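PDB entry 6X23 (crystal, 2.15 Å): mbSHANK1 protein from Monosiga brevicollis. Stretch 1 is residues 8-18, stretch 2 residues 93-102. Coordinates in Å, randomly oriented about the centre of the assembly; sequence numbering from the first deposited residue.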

# COMPACT_ATOMS: atom_id res chain seq x y z
N ALA A 8 16.34 10.42 7.33
CA ALA A 8 14.90 10.29 7.16
C ALA A 8 14.25 9.53 8.32
O ALA A 8 14.43 8.32 8.45
CB ALA A 8 14.58 9.61 5.83
N PRO A 9 13.50 10.23 9.17
CA PRO A 9 12.70 9.56 10.20
C PRO A 9 11.29 9.25 9.70
O PRO A 9 10.64 10.04 9.02
CB PRO A 9 12.66 10.59 11.34
CG PRO A 9 12.83 11.94 10.65
CD PRO A 9 13.36 11.70 9.24
N GLU A 10 10.81 8.07 10.05
CA GLU A 10 9.46 7.72 9.63
C GLU A 10 8.63 7.29 10.82
O GLU A 10 9.15 6.88 11.86
CB GLU A 10 9.44 6.62 8.56
CG GLU A 10 10.23 5.36 8.86
CD GLU A 10 10.62 4.62 7.58
OE1 GLU A 10 10.75 5.27 6.52
OE2 GLU A 10 10.81 3.39 7.64
N GLY A 11 7.33 7.42 10.67
CA GLY A 11 6.39 6.93 11.65
C GLY A 11 5.50 5.90 11.00
O GLY A 11 5.24 5.94 9.80
N LYS A 12 5.04 4.96 11.81
CA LYS A 12 4.12 3.95 11.35
C LYS A 12 2.67 4.36 11.62
O LYS A 12 2.38 5.07 12.58
CB LYS A 12 4.43 2.61 12.02
CG LYS A 12 5.88 2.16 11.83
CD LYS A 12 6.04 0.74 12.29
CE LYS A 12 7.40 0.51 12.91
NZ LYS A 12 7.36 -0.67 13.86
N MET A 13 1.77 3.92 10.75
CA MET A 13 0.36 4.20 10.97
C MET A 13 -0.44 3.03 10.44
O MET A 13 0.00 2.36 9.50
CB MET A 13 -0.08 5.51 10.28
CG MET A 13 0.35 6.80 10.98
SD MET A 13 -0.36 6.92 12.63
CE MET A 13 -1.84 7.92 12.41
N ASP A 14 -1.60 2.75 11.06
CA ASP A 14 -2.50 1.71 10.58
C ASP A 14 -3.58 2.36 9.73
O ASP A 14 -3.99 3.47 10.01
CB ASP A 14 -3.13 0.97 11.74
CG ASP A 14 -2.10 0.26 12.60
OD1 ASP A 14 -1.72 -0.86 12.23
OD2 ASP A 14 -1.64 0.82 13.62
N LEU A 15 -4.01 1.69 8.67
CA LEU A 15 -5.03 2.23 7.78
C LEU A 15 -6.00 1.11 7.43
O LEU A 15 -5.59 -0.05 7.31
CB LEU A 15 -4.42 2.76 6.48
CG LEU A 15 -3.81 4.12 6.29
CD1 LEU A 15 -2.66 4.27 7.20
CD2 LEU A 15 -3.33 4.18 4.84
N ILE A 16 -7.28 1.45 7.24
CA ILE A 16 -8.32 0.55 6.78
C ILE A 16 -9.02 1.20 5.60
O ILE A 16 -9.42 2.37 5.68
CB ILE A 16 -9.34 0.18 7.87
CG1 ILE A 16 -8.63 -0.47 9.06
CG2 ILE A 16 -10.32 -0.83 7.34
CD1 ILE A 16 -9.54 -0.82 10.21
N ILE A 17 -9.13 0.46 4.51
CA ILE A 17 -9.60 0.98 3.23
C ILE A 17 -10.68 0.05 2.69
O ILE A 17 -10.45 -1.17 2.57
CB ILE A 17 -8.45 1.11 2.21
CG1 ILE A 17 -7.17 1.59 2.89
CG2 ILE A 17 -8.83 2.07 1.12
CD1 ILE A 17 -6.00 1.80 1.93
N MET A 18 -11.85 0.60 2.38
CA MET A 18 -12.95 -0.10 1.74
C MET A 18 -12.66 -0.12 0.24
O MET A 18 -12.16 0.87 -0.31
CB MET A 18 -14.28 0.60 1.99
CG MET A 18 -14.66 0.85 3.46
SD MET A 18 -15.03 -0.60 4.45
CE MET A 18 -15.28 0.08 6.10
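Stretch 2 (93-102) AFRIARRLSP

Residues 93-99 belong to a β-strand that begins earlier in the chain and pairs antiparallel with strand 10-18. The two N-to-C directions differ by 148°, and the axes come within 4.4 Å. Leu100 and Ser101 continue as loop or turn. Ala93 sits against Ile16, Phe94 against Leu15, Arg95 against Asp14, Ile96 against Met13, Ala97 against Lys12, Arg98 against Gly11 and Arg99 against Glu10.

Phe94, Arg95 and Leu15 cover the most surface. Phe94 and Leu15 form a hydrogen-bonded pair: Leu15 N to Phe94 O is 2.7 Å, and Phe94 N to Leu15 O is 2.9 Å. Both side chains lie on one face of the sheet and are buried. Phe94 chi1 is m, and its CD2 is 3.6 Å from Ile17 CD1. On the same face, Leu15 CD1 is 4.0 Å from Ile96 CG1.

Arg95 occupies the other face, with chi1 to chi3 all t. This extended chain carries its guanidinium to Lys12, whose NZ lies over one face, 3.7 Å from Arg95 NH2. Water 1 accepts from both Lys12 NZ and Arg95 NH2, two like-charged groups, and the bond from Arg95 is weak. Water 2 links Arg95 NE to Asp14 OD2, with a weak bond on the Arg95 side.

The ladder continues through Met13-Ile96 and Gly11-Arg98. It closes with Leu100 N to Pro9 O at 2.6 Å.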

# COMPACT_ATOMS: atom_id res chain seq x y z
N ALA A 93 -6.57 -3.90 5.24
CA ALA A 93 -5.87 -3.14 6.26
C ALA A 93 -4.38 -3.15 5.96
O ALA A 93 -3.80 -4.19 5.60
CB ALA A 93 -6.11 -3.71 7.66
N PHE A 94 -3.78 -1.97 6.09
CA PHE A 94 -2.37 -1.72 5.86
C PHE A 94 -1.78 -1.15 7.14
O PHE A 94 -2.43 -0.34 7.82
CB PHE A 94 -2.13 -0.71 4.72
CG PHE A 94 -2.53 -1.23 3.36
CD1 PHE A 94 -2.22 -2.52 2.97
CD2 PHE A 94 -3.22 -0.42 2.47
CE1 PHE A 94 -2.58 -2.99 1.72
CE2 PHE A 94 -3.60 -0.90 1.23
CZ PHE A 94 -3.28 -2.19 0.86
N ARG A 95 -0.57 -1.57 7.47
CA ARG A 95 0.34 -0.79 8.29
C ARG A 95 1.47 -0.30 7.40
O ARG A 95 2.04 -1.09 6.65
CB ARG A 95 0.88 -1.62 9.45
CG ARG A 95 1.79 -0.86 10.40
CD ARG A 95 2.17 -1.75 11.54
NE ARG A 95 2.78 -0.98 12.61
CZ ARG A 95 3.21 -1.52 13.74
NH1 ARG A 95 3.10 -2.84 13.91
NH2 ARG A 95 3.76 -0.77 14.68
N ILE A 96 1.79 0.98 7.48
CA ILE A 96 2.76 1.59 6.57
C ILE A 96 3.74 2.45 7.35
O ILE A 96 3.49 2.84 8.50
CB ILE A 96 2.08 2.44 5.49
CG1 ILE A 96 1.17 3.50 6.15
CG2 ILE A 96 1.37 1.53 4.50
CD1 ILE A 96 1.81 4.91 6.25
N ALA A 97 4.83 2.79 6.68
CA ALA A 97 5.86 3.69 7.20
C ALA A 97 5.89 4.95 6.35
O ALA A 97 5.89 4.87 5.12
CB ALA A 97 7.23 3.00 7.22
N ARG A 98 5.92 6.11 7.00
CA ARG A 98 5.72 7.39 6.37
C ARG A 98 6.82 8.35 6.79
O ARG A 98 7.11 8.49 7.98
CB ARG A 98 4.34 7.96 6.73
CG ARG A 98 4.14 9.41 6.50
CD ARG A 98 2.69 9.75 6.71
NE ARG A 98 1.79 8.97 5.85
CZ ARG A 98 0.48 8.83 6.06
NH1 ARG A 98 -0.11 9.40 7.10
NH2 ARG A 98 -0.26 8.12 5.22
N ARG A 99 7.42 9.01 5.81
CA ARG A 99 8.45 10.00 6.08
C ARG A 99 7.91 11.05 7.02
O ARG A 99 6.79 11.52 6.85
CB ARG A 99 8.87 10.65 4.77
CG ARG A 99 7.91 11.76 4.21
CD ARG A 99 6.36 11.48 4.03
NE ARG A 99 5.62 12.75 4.14
CZ ARG A 99 5.11 13.25 5.28
NH1 ARG A 99 5.17 12.55 6.41
NH2 ARG A 99 4.49 14.45 5.32
N LEU A 100 8.67 11.44 8.03
CA LEU A 100 8.11 12.39 8.98
C LEU A 100 8.61 13.81 8.75
O LEU A 100 7.80 14.75 8.73
CB LEU A 100 8.40 11.95 10.43
CG LEU A 100 7.49 10.87 11.01
CD1 LEU A 100 7.55 10.84 12.54
CD2 LEU A 100 6.05 11.03 10.55
N SER A 101 9.94 13.99 8.61
CA SER A 101 10.52 15.29 8.33
C SER A 101 9.85 15.81 7.06
O SER A 101 9.10 16.79 7.15
CB SER A 101 12.05 15.22 8.21
OG SER A 101 12.60 16.49 7.89
N PRO A 102 10.06 15.20 5.86
CA PRO A 102 9.11 15.69 4.84
C PRO A 102 7.64 15.55 5.28
O PRO A 102 6.81 15.44 4.36
CB PRO A 102 9.37 14.77 3.61
CG PRO A 102 10.66 13.96 3.92
CD PRO A 102 11.23 14.54 5.22
O HOH W 1 6.28 -1.06 16.52
O HOH W 2 1.25 1.23 13.13